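Local structure of putative polysaccharide binding proteins (DUF1812) (Bacteroides thetaiotaomicron VPI-5482, 3GF8) at residues L41-K46 with Y50-A55; T92-G97 with T102-K107; F154-Y159 with L165-Y170; P197-Q202 with T207-M212. The protein is of uncertain function but, as a FimB/Mfa2-family lipoprotein of the outer membrane, probably takes part in fimbrial assembly or attachment. All coordinates share one frame; numbering follows the deposited sequence.

In the fold
Interactions 1 and 2 lie on one side of the chain's centre, interactions 3 and 4 on the other; the centres of 1 and 3 are about 48 Å apart. Interactions 1 and 4 are antiparallel hairpins, each with a classic beta bulge, and both are partly buried. Interaction 2 is a surface contact held mainly by one threonine. Interaction 3 is buried, apolar and bridged by a water. Neighbours touch: Tyr50 of interaction 1 packs on Leu94 of interaction 2, while strand 139-158, which carries 154-159, pairs with strand 209-214 of interaction 4. In interaction 1 a lysine chain lies on a tyrosine ring, while in interaction 4 Glu201 takes that place on Tyr209.

Interaction 1: L41-K46 with Y50-A55; sequences LYVFDK and YLFKQA
Lys53 and Tyr42 run together off one face of the hairpin, from a non-hydrogen-bonded pair. The lysine CB sits over one face of the Tyr42 ring, 4.0 Å from the ring centroid, as a CH-pi contact. CG stands between the backbone N and the carbonyl carbon (chi1 60°), and the chain then runs out along the tyrosine. Lys53 CD reaches the phenol end, 3.5 Å from Tyr42 OH. CE is slightly farther from that oxygen. A bend at the last torsion ends the chain at NZ, which forms a salt bridge with Glu40. Tyr42 OH bonds to the same carboxylate. Were Tyr42 an alanine, the lysine chain would probably lose its flat support and Glu40 its phenol partner.

On the same face, the edge of Tyr50 turns toward the face of Phe44 in an offset edge-to-face pair, with planes at 60°. Val43 occupies the other face. Its CB lies over the centre of the Phe52 ring, 4.2 Å from the centroid, and its CG1 meets Leu51 CD1. The backbone has a classic beta bulge: Val43 O accepts Leu51 N at 2.8 Å and Phe52 N at a weak 3.4 Å. Val43 N returns a bond to Phe52 O.

Strand 38-44 is flanked by strand 50-57 and strand 75-83. Leu41 and Val43 pack on Phe79, Leu41 and Phe52 also touch Val70 of strand 68-70, and Tyr42 rests on Leu104 from a loop.

Interaction 2: T92-G97 with T102-K107; sequences TSLTPG and TDLKLK
Thr92 OG1 makes two hydrogen bonds to the backbone of 102-107. It donates to Asp103 O at 2.8 Å and accepts from Lys105 N at 3.0 Å. The donor comes in slightly out of the Asp103 carbonyl plane (16°). The hydroxyl thus spans the backbone on both sides of Leu104. A third bond runs from Thr92 N to Lys105 O, with an N-H...O angle of 164°. One residue therefore grips two carbonyls and an amide of the facing chain. The torsion explains the hydroxyl's reach: OG1 stands between the backbone N and the carbonyl carbon (chi1 50°), and CG2 is left anti to the carbonyl carbon.

Strands 89-91 and 105-108 are antiparallel neighbours in a three-stranded sheet. Thr92 immediately follows the first of them, and its N-H bond to Lys105 continues the pairing into the loop. The hydroxyl joins the end of the short 3-10 segment, at Asp103 O, to Lys105 N two residues on.

Packing lies beyond these bonds. Thr92 CG2 approaches Lys105 CB at 4.1 Å, while the lysine chain extends beyond CG without further contact with Thr92. Leu94 spreads its two methyls: CD2 touches Asp103 CB at 3.5 Å, and CD1 meets Leu104 CD1 at 4.2 Å. The two leucine side chains cross at about a right angle. Asp103 turns its carboxylate to a partner in the intervening loop, with OD2 taking the N-H of Thr100. Leu104 also packs on Ile91 and Met80, and Leu94 lies against Tyr50 of the neighbouring hairpin.

Interaction 3: F154-Y159 with L165-Y170; sequences FGFQSY and LDMNDY
Leu165 swings its side chain opposite its amide N (chi1 -165°), and its CD1 comes to 3.5 Å from Phe156 CB. The chain of the selenomethionine Met167 is extended at its second torsion and bent at the third (chi3 55°). This bend brings Met167 CE to the edge of the Phe156 ring, in its plane, 3.9 Å from Phe156 CD1. The two side chains cross at about a right angle. The selenium lies against the backbone, 3.9 Å from Phe156 N, and CE also approaches Phe154 O.

All the touching side-chain groups are apolar. The direct contact is van der Waals packing, and a water joins the backbones. It accepts from Ser158 N at 2.9 Å and from Leu165 N at 3.1 Å. With only a glycine at Leu165, a gap would probably open beside Phe156 CB, and that side of the strand would be less well covered.

Phe156 also meets Phe271 with nearly parallel ring planes, and Leu165 touches Leu273. Met167 N bonds to Gln202 of the next hairpin. The contact is a loop folded back over the end of long strand 139-158, on its way to strand 170-176. Phe156 also touches Leu225 and Leu227 of strand 224-229, which belongs to another sheet, consistent with two packed sheets as in the transthyretin-like clan of this family.

Interaction 4: P197-Q202 with T207-M212; sequences PYYMEQ and TAYVDM
Tyr209 presents one ring face to Glu201, whose CB lies 4.2 Å from the centroid as a CH-pi contact. At the edge of the Tyr199 ring, in its plane, sit Glu201 OE1 and Tyr209 CE1. The Tyr199 and Tyr209 rings meet obliquely, with planes at 44°. Tyr199 OH donates to Glu201 OE1 at 2.7 Å, on the anti side and 33° out of the carboxylate plane. Tyr198 covers the Asp211 backbone: Asp211 O lies over one face, toward the rim, and Asp211 CB touches Tyr198 CZ at 3.7 Å.

That carbonyl also takes Tyr198 N at 2.9 Å and, weakly, Tyr199 N at 3.4 Å, which makes a classic beta bulge. Two-way backbone bonds join Glu201 with Tyr209. On the other face, Pro197 CG meets Val210 CB at 3.9 Å, and Pro197 CD meets the CE of selenomethionine Met212.

Arg153 of strand 139-158 forms a salt bridge with Asp211 and a cation-pi contact with Tyr209. The aromatic face is therefore polar as well: the hydrogen bond from the Tyr199 phenol and the nearby arginine would probably help stabilise the negative charges of Glu201 and Asp211 respectively.

Interaction 1: L41-K46 with Y50-A55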
# COMPACT_ATOMS: atom_id res chain seq x y z
N LEU A 41 -1.70 -7.30 -16.78
CA LEU A 41 -2.16 -8.67 -16.53
C LEU A 41 -1.03 -9.64 -16.88
O LEU A 41 -0.44 -9.55 -17.95
CB LEU A 41 -3.39 -9.00 -17.40
CG LEU A 41 -4.14 -10.31 -17.10
CD1 LEU A 41 -4.99 -10.18 -15.87
CD2 LEU A 41 -4.99 -10.76 -18.30
N TYR A 42 -0.75 -10.57 -15.97
CA TYR A 42 0.23 -11.61 -16.20
C TYR A 42 -0.54 -12.93 -16.42
O TYR A 42 -1.43 -13.26 -15.64
CB TYR A 42 1.18 -11.67 -14.98
CG TYR A 42 2.15 -10.51 -14.96
CD1 TYR A 42 1.74 -9.24 -14.57
CD2 TYR A 42 3.47 -10.66 -15.39
CE1 TYR A 42 2.62 -8.14 -14.61
CE2 TYR A 42 4.36 -9.58 -15.40
CZ TYR A 42 3.92 -8.33 -15.02
OH TYR A 42 4.80 -7.27 -15.04
N VAL A 43 -0.19 -13.67 -17.48
CA VAL A 43 -0.87 -14.93 -17.82
C VAL A 43 0.11 -16.10 -17.80
O VAL A 43 1.17 -16.05 -18.41
CB VAL A 43 -1.54 -14.85 -19.19
CG1 VAL A 43 -2.23 -16.20 -19.54
CG2 VAL A 43 -2.56 -13.72 -19.22
N PHE A 44 -0.26 -17.13 -17.06
CA PHE A 44 0.54 -18.32 -16.89
C PHE A 44 -0.33 -19.51 -17.32
O PHE A 44 -1.55 -19.45 -17.24
CB PHE A 44 0.95 -18.46 -15.42
CG PHE A 44 1.83 -17.35 -14.92
CD1 PHE A 44 1.28 -16.19 -14.42
CD2 PHE A 44 3.21 -17.48 -14.96
CE1 PHE A 44 2.11 -15.15 -13.97
CE2 PHE A 44 4.04 -16.46 -14.50
CZ PHE A 44 3.48 -15.30 -14.01
N ASP A 45 0.30 -20.59 -17.73
CA ASP A 45 -0.43 -21.75 -18.26
C ASP A 45 -0.77 -22.80 -17.21
O ASP A 45 -0.59 -22.56 -16.01
CB ASP A 45 0.37 -22.38 -19.38
CG ASP A 45 1.65 -23.09 -18.90
OD1 ASP A 45 1.82 -23.44 -17.70
OD2 ASP A 45 2.49 -23.29 -19.77
N LYS A 46 -1.27 -23.95 -17.69
CA LYS A 46 -1.62 -25.09 -16.85
C LYS A 46 -0.46 -25.41 -15.90
O LYS A 46 -0.62 -25.47 -14.68
CB LYS A 46 -1.92 -26.31 -17.74
N TYR A 50 4.98 -18.93 -17.48
CA TYR A 50 4.61 -17.65 -18.02
C TYR A 50 4.34 -17.74 -19.50
O TYR A 50 5.09 -18.35 -20.24
CB TYR A 50 5.78 -16.71 -17.81
CG TYR A 50 5.62 -15.32 -18.30
CD1 TYR A 50 4.72 -14.46 -17.70
CD2 TYR A 50 6.43 -14.82 -19.32
CE1 TYR A 50 4.62 -13.15 -18.11
CE2 TYR A 50 6.33 -13.52 -19.74
CZ TYR A 50 5.42 -12.68 -19.11
OH TYR A 50 5.31 -11.37 -19.49
N LEU A 51 3.27 -17.08 -19.91
CA LEU A 51 2.91 -16.98 -21.32
C LEU A 51 3.14 -15.57 -21.84
O LEU A 51 3.81 -15.39 -22.85
CB LEU A 51 1.45 -17.40 -21.51
CG LEU A 51 1.24 -18.91 -21.31
CD1 LEU A 51 -0.26 -19.33 -21.30
CD2 LEU A 51 1.95 -19.62 -22.41
N PHE A 52 2.59 -14.58 -21.13
CA PHE A 52 2.77 -13.19 -21.53
C PHE A 52 2.19 -12.25 -20.51
O PHE A 52 1.46 -12.68 -19.60
CB PHE A 52 2.12 -12.89 -22.89
CG PHE A 52 0.63 -13.14 -22.93
CD1 PHE A 52 -0.27 -12.14 -22.57
CD2 PHE A 52 0.13 -14.34 -23.40
CE1 PHE A 52 -1.64 -12.36 -22.65
CE2 PHE A 52 -1.24 -14.56 -23.48
CZ PHE A 52 -2.12 -13.58 -23.10
N LYS A 53 2.49 -10.97 -20.68
CA LYS A 53 1.79 -9.95 -19.90
C LYS A 53 1.13 -9.01 -20.87
O LYS A 53 1.47 -9.02 -22.05
CB LYS A 53 2.72 -9.20 -18.93
CG LYS A 53 3.90 -8.45 -19.57
CD LYS A 53 4.82 -7.94 -18.48
CE LYS A 53 5.93 -7.02 -19.00
NZ LYS A 53 5.33 -5.78 -19.56
N GLN A 54 0.15 -8.24 -20.38
CA GLN A 54 -0.59 -7.31 -21.22
C GLN A 54 -0.94 -6.09 -20.37
O GLN A 54 -1.54 -6.22 -19.29
CB GLN A 54 -1.83 -7.99 -21.77
CG GLN A 54 -2.78 -7.11 -22.55
CD GLN A 54 -3.84 -7.94 -23.32
OE1 GLN A 54 -3.71 -9.15 -23.48
NE2 GLN A 54 -4.88 -7.27 -23.80
N ALA A 55 -0.55 -4.93 -20.89
CA ALA A 55 -0.63 -3.65 -20.19
C ALA A 55 -1.58 -2.75 -20.93
O ALA A 55 -1.57 -2.66 -22.15
CB ALA A 55 0.76 -2.99 -20.10

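Interaction 2: T92-G97 with T102-K107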
# COMPACT_ATOMS: atom_id res chain seq x y z
N THR A 92 10.30 -7.85 -12.10
CA THR A 92 11.17 -8.77 -12.85
C THR A 92 10.57 -9.08 -14.23
O THR A 92 9.33 -9.14 -14.40
CB THR A 92 11.41 -10.07 -12.06
OG1 THR A 92 10.17 -10.58 -11.63
CG2 THR A 92 12.24 -9.83 -10.78
N SER A 93 11.44 -9.23 -15.23
CA SER A 93 11.01 -9.67 -16.57
C SER A 93 11.16 -11.13 -16.76
O SER A 93 12.25 -11.70 -16.57
CB SER A 93 11.83 -9.03 -17.68
OG SER A 93 11.85 -7.68 -17.46
N LEU A 94 10.07 -11.72 -17.21
CA LEU A 94 9.93 -13.16 -17.28
C LEU A 94 10.15 -13.63 -18.71
O LEU A 94 9.98 -12.89 -19.68
CB LEU A 94 8.52 -13.56 -16.78
CG LEU A 94 8.20 -13.30 -15.29
CD1 LEU A 94 6.94 -14.06 -14.91
CD2 LEU A 94 9.31 -13.62 -14.30
N THR A 95 10.50 -14.89 -18.85
CA THR A 95 10.68 -15.47 -20.18
C THR A 95 9.55 -16.45 -20.48
O THR A 95 9.33 -17.39 -19.71
CB THR A 95 12.06 -16.13 -20.31
OG1 THR A 95 13.07 -15.13 -20.11
CG2 THR A 95 12.22 -16.76 -21.69
N PRO A 96 8.81 -16.21 -21.58
CA PRO A 96 7.74 -17.13 -21.98
C PRO A 96 8.23 -18.58 -22.08
O PRO A 96 9.28 -18.86 -22.66
CB PRO A 96 7.30 -16.59 -23.36
CG PRO A 96 7.59 -15.12 -23.27
CD PRO A 96 8.88 -15.03 -22.44
N GLY A 97 7.50 -19.48 -21.42
CA GLY A 97 7.77 -20.91 -21.50
C GLY A 97 8.87 -21.38 -20.58
O GLY A 97 9.15 -22.58 -20.53
N THR A 102 6.68 -17.78 -9.23
CA THR A 102 7.57 -17.43 -8.14
C THR A 102 8.72 -16.55 -8.62
O THR A 102 9.38 -15.92 -7.80
CB THR A 102 8.10 -18.68 -7.42
OG1 THR A 102 8.91 -19.46 -8.31
CG2 THR A 102 6.91 -19.57 -6.88
N ASP A 103 8.97 -16.51 -9.94
CA ASP A 103 9.98 -15.59 -10.50
C ASP A 103 9.55 -14.12 -10.52
O ASP A 103 10.39 -13.23 -10.73
CB ASP A 103 10.32 -15.95 -11.95
CG ASP A 103 11.08 -17.27 -12.06
OD1 ASP A 103 11.87 -17.58 -11.16
OD2 ASP A 103 10.87 -18.01 -13.04
N LEU A 104 8.24 -13.88 -10.41
CA LEU A 104 7.67 -12.54 -10.54
C LEU A 104 7.76 -11.80 -9.21
O LEU A 104 7.19 -12.24 -8.20
CB LEU A 104 6.20 -12.60 -10.99
CG LEU A 104 5.56 -11.26 -11.36
CD1 LEU A 104 6.33 -10.70 -12.50
CD2 LEU A 104 4.09 -11.37 -11.73
N LYS A 105 8.50 -10.70 -9.20
CA LYS A 105 8.71 -9.95 -7.97
C LYS A 105 8.69 -8.48 -8.31
O LYS A 105 9.11 -8.11 -9.38
CB LYS A 105 10.05 -10.32 -7.37
CG LYS A 105 10.25 -11.82 -7.19
CD LYS A 105 11.57 -12.12 -6.57
CE LYS A 105 11.64 -13.58 -6.22
NZ LYS A 105 13.03 -13.97 -6.07
N LEU A 106 8.22 -7.66 -7.38
CA LEU A 106 8.14 -6.23 -7.57
C LEU A 106 8.99 -5.65 -6.45
O LEU A 106 8.87 -6.05 -5.29
CB LEU A 106 6.70 -5.78 -7.51
CG LEU A 106 6.36 -4.28 -7.70
CD1 LEU A 106 4.99 -4.08 -8.31
CD2 LEU A 106 6.44 -3.56 -6.41
N LYS A 107 9.89 -4.75 -6.81
CA LYS A 107 10.74 -4.14 -5.81
C LYS A 107 10.66 -2.62 -5.91
O LYS A 107 10.79 -2.06 -6.99
CB LYS A 107 12.18 -4.64 -5.94
CG LYS A 107 13.08 -4.05 -4.90
CD LYS A 107 14.52 -4.45 -5.07
CE LYS A 107 14.87 -5.64 -4.18
NZ LYS A 107 16.27 -6.11 -4.37

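Interaction 3: F154-Y159 with L165-Y170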
# COMPACT_ATOMS: atom_id res chain seq x y z
N PHE A 154 0.79 12.67 9.38
CA PHE A 154 1.02 12.72 10.81
C PHE A 154 1.06 14.16 11.32
O PHE A 154 1.70 15.01 10.74
CB PHE A 154 2.31 12.04 11.19
CG PHE A 154 2.32 10.56 11.00
CD1 PHE A 154 1.39 9.76 11.61
CD2 PHE A 154 3.32 9.95 10.27
CE1 PHE A 154 1.44 8.38 11.47
CE2 PHE A 154 3.37 8.56 10.14
CZ PHE A 154 2.43 7.79 10.74
N GLY A 155 0.35 14.39 12.43
CA GLY A 155 0.44 15.61 13.21
C GLY A 155 0.92 15.29 14.62
O GLY A 155 0.63 14.22 15.18
N PHE A 156 1.68 16.20 15.20
CA PHE A 156 2.19 15.99 16.53
C PHE A 156 1.91 17.25 17.31
O PHE A 156 2.40 18.30 16.95
CB PHE A 156 3.70 15.68 16.48
CG PHE A 156 4.04 14.51 15.61
CD1 PHE A 156 4.23 14.68 14.27
CD2 PHE A 156 4.14 13.24 16.15
CE1 PHE A 156 4.50 13.59 13.46
CE2 PHE A 156 4.40 12.15 15.35
CZ PHE A 156 4.59 12.32 14.02
N GLN A 157 1.14 17.13 18.40
CA GLN A 157 0.83 18.25 19.29
C GLN A 157 0.93 17.90 20.76
O GLN A 157 0.80 16.74 21.20
CB GLN A 157 -0.61 18.71 19.09
CG GLN A 157 -1.04 18.97 17.69
CD GLN A 157 -2.56 19.10 17.57
OE1 GLN A 157 -3.27 19.15 18.58
NE2 GLN A 157 -3.07 19.16 16.33
N SER A 158 1.10 18.94 21.54
CA SER A 158 1.02 18.86 22.97
C SER A 158 -0.39 18.45 23.39
O SER A 158 -1.38 19.05 22.94
CB SER A 158 1.34 20.24 23.56
OG SER A 158 1.15 20.22 24.96
N TYR A 159 -0.48 17.45 24.25
CA TYR A 159 -1.75 17.00 24.77
C TYR A 159 -2.43 18.07 25.61
O TYR A 159 -3.63 18.27 25.48
CB TYR A 159 -1.58 15.75 25.64
CG TYR A 159 -2.85 15.37 26.35
CD1 TYR A 159 -3.91 14.84 25.65
CD2 TYR A 159 -3.02 15.61 27.72
CE1 TYR A 159 -5.07 14.51 26.26
CE2 TYR A 159 -4.20 15.29 28.35
CZ TYR A 159 -5.22 14.74 27.62
OH TYR A 159 -6.40 14.41 28.20
N LEU A 165 4.82 21.97 20.64
CA LEU A 165 5.63 21.09 19.85
C LEU A 165 5.86 21.80 18.52
O LEU A 165 4.90 22.15 17.85
CB LEU A 165 4.89 19.76 19.65
CG LEU A 165 5.75 18.61 19.14
CD1 LEU A 165 4.94 17.32 19.30
CD2 LEU A 165 6.23 18.87 17.68
N ASP A 166 7.11 22.06 18.17
CA ASP A 166 7.44 22.58 16.85
C ASP A 166 7.97 21.49 15.92
O ASP A 166 9.08 20.97 16.11
CB ASP A 166 8.48 23.68 16.94
CG ASP A 166 9.06 24.02 15.59
OD1 ASP A 166 9.57 23.10 14.90
OD2 ASP A 166 9.02 25.21 15.23
N MSE A 167 7.20 21.21 14.87
CA MSE A 167 7.47 20.12 13.92
C MSE A 167 8.70 20.27 13.02
O MSE A 167 9.17 19.29 12.47
CB MSE A 167 6.21 19.81 13.07
CG MSE A 167 5.12 19.12 13.86
SE MSE A 167 3.62 18.53 12.79
CE MSE A 167 4.65 17.42 11.46
N ASN A 168 9.30 21.43 12.90
CA ASN A 168 10.56 21.41 12.13
C ASN A 168 11.80 21.10 12.96
O ASN A 168 12.90 21.02 12.41
CB ASN A 168 10.76 22.66 11.26
CG ASN A 168 9.95 23.83 11.74
OD1 ASN A 168 8.89 24.18 11.15
ND2 ASN A 168 10.41 24.44 12.85
N ASP A 169 11.65 20.85 14.27
CA ASP A 169 12.82 20.44 15.07
C ASP A 169 13.29 18.99 14.80
O ASP A 169 14.43 18.63 15.13
CB ASP A 169 12.54 20.69 16.56
CG ASP A 169 12.32 22.19 16.89
OD1 ASP A 169 12.71 23.07 16.09
OD2 ASP A 169 11.75 22.49 17.95
N TYR A 170 12.45 18.18 14.15
CA TYR A 170 12.68 16.73 14.05
C TYR A 170 12.71 16.17 12.64
O TYR A 170 12.12 16.74 11.74
CB TYR A 170 11.57 16.04 14.83
CG TYR A 170 11.46 16.65 16.17
CD1 TYR A 170 12.31 16.24 17.19
CD2 TYR A 170 10.57 17.69 16.43
CE1 TYR A 170 12.26 16.81 18.43
CE2 TYR A 170 10.50 18.25 17.66
CZ TYR A 170 11.37 17.82 18.66
OH TYR A 170 11.34 18.37 19.91
O HOH W 1 1.72 21.59 20.64

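Interaction 4: P197-Q202 with T207-M212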
# COMPACT_ATOMS: atom_id res chain seq x y z
N PRO A 197 9.27 12.02 4.98
CA PRO A 197 8.24 12.88 4.38
C PRO A 197 8.51 13.30 2.95
O PRO A 197 9.64 13.62 2.60
CB PRO A 197 8.21 14.09 5.30
CG PRO A 197 8.60 13.51 6.65
CD PRO A 197 9.65 12.49 6.34
N TYR A 198 7.48 13.26 2.12
CA TYR A 198 7.56 13.89 0.83
C TYR A 198 6.98 15.30 0.87
O TYR A 198 7.19 16.07 -0.06
CB TYR A 198 6.95 13.00 -0.27
CG TYR A 198 5.49 12.68 -0.09
CD1 TYR A 198 4.53 13.62 -0.41
CD2 TYR A 198 5.08 11.45 0.43
CE1 TYR A 198 3.18 13.35 -0.24
CE2 TYR A 198 3.74 11.18 0.60
CZ TYR A 198 2.79 12.13 0.25
OH TYR A 198 1.44 11.92 0.44
N TYR A 199 6.26 15.64 1.93
CA TYR A 199 5.72 17.01 2.08
C TYR A 199 5.57 17.33 3.54
O TYR A 199 5.28 16.45 4.32
CB TYR A 199 4.39 17.14 1.39
CG TYR A 199 3.75 18.47 1.58
CD1 TYR A 199 4.08 19.54 0.76
CD2 TYR A 199 2.76 18.66 2.54
CE1 TYR A 199 3.52 20.74 0.94
CE2 TYR A 199 2.16 19.86 2.70
CZ TYR A 199 2.56 20.90 1.89
OH TYR A 199 2.00 22.11 2.02
N MSE A 200 5.81 18.58 3.89
CA MSE A 200 5.78 19.02 5.26
C MSE A 200 5.13 20.38 5.23
O MSE A 200 5.31 21.14 4.27
CB MSE A 200 7.20 19.09 5.84
CG MSE A 200 7.90 17.73 5.96
SE MSE A 200 9.84 17.83 6.16
CE MSE A 200 10.12 19.01 4.61
N GLU A 201 4.37 20.69 6.26
CA GLU A 201 3.70 21.96 6.32
C GLU A 201 3.60 22.38 7.78
O GLU A 201 3.05 21.64 8.55
CB GLU A 201 2.32 21.79 5.73
CG GLU A 201 1.38 22.87 6.20
CD GLU A 201 0.36 23.27 5.18
OE1 GLU A 201 0.30 22.69 4.05
OE2 GLU A 201 -0.38 24.20 5.51
N GLN A 202 4.12 23.54 8.15
CA GLN A 202 3.85 24.09 9.50
C GLN A 202 3.23 25.51 9.49
O GLN A 202 3.47 26.28 10.42
CB GLN A 202 5.11 24.03 10.39
CG GLN A 202 4.86 24.51 11.83
CD GLN A 202 5.65 23.78 12.89
OE1 GLN A 202 5.15 23.53 13.99
NE2 GLN A 202 6.90 23.44 12.58
N THR A 207 -2.33 23.66 12.47
CA THR A 207 -2.41 23.05 11.12
C THR A 207 -1.29 21.99 10.81
O THR A 207 -1.56 20.97 10.19
CB THR A 207 -2.38 24.14 10.00
N ALA A 208 -0.06 22.25 11.29
CA ALA A 208 1.17 21.53 10.90
C ALA A 208 1.09 20.00 10.76
O ALA A 208 0.52 19.31 11.60
CB ALA A 208 2.30 21.87 11.88
N TYR A 209 1.71 19.46 9.72
CA TYR A 209 1.76 18.03 9.52
C TYR A 209 2.89 17.61 8.55
O TYR A 209 3.45 18.44 7.87
CB TYR A 209 0.39 17.58 9.00
CG TYR A 209 -0.00 18.14 7.63
CD1 TYR A 209 0.39 17.50 6.46
CD2 TYR A 209 -0.78 19.28 7.52
CE1 TYR A 209 0.02 18.00 5.20
CE2 TYR A 209 -1.15 19.80 6.27
CZ TYR A 209 -0.75 19.14 5.13
OH TYR A 209 -1.12 19.62 3.91
N VAL A 210 3.23 16.32 8.51
CA VAL A 210 4.09 15.74 7.46
C VAL A 210 3.31 14.69 6.71
O VAL A 210 2.56 13.92 7.31
CB VAL A 210 5.37 15.07 8.05
CG1 VAL A 210 6.29 16.10 8.69
CG2 VAL A 210 5.04 14.05 9.04
N ASP A 211 3.47 14.64 5.39
CA ASP A 211 2.87 13.57 4.61
C ASP A 211 3.94 12.63 4.20
O ASP A 211 4.96 13.04 3.62
CB ASP A 211 2.20 14.06 3.33
CG ASP A 211 0.89 14.78 3.57
OD1 ASP A 211 0.35 14.65 4.68
OD2 ASP A 211 0.41 15.48 2.64
N MSE A 212 3.67 11.35 4.46
CA MSE A 212 4.57 10.24 4.16
C MSE A 212 3.82 9.16 3.43
O MSE A 212 2.59 9.11 3.48
CB MSE A 212 5.04 9.65 5.49
CG MSE A 212 5.57 10.75 6.43
SE MSE A 212 6.37 10.08 8.07
CE MSE A 212 7.88 9.31 7.40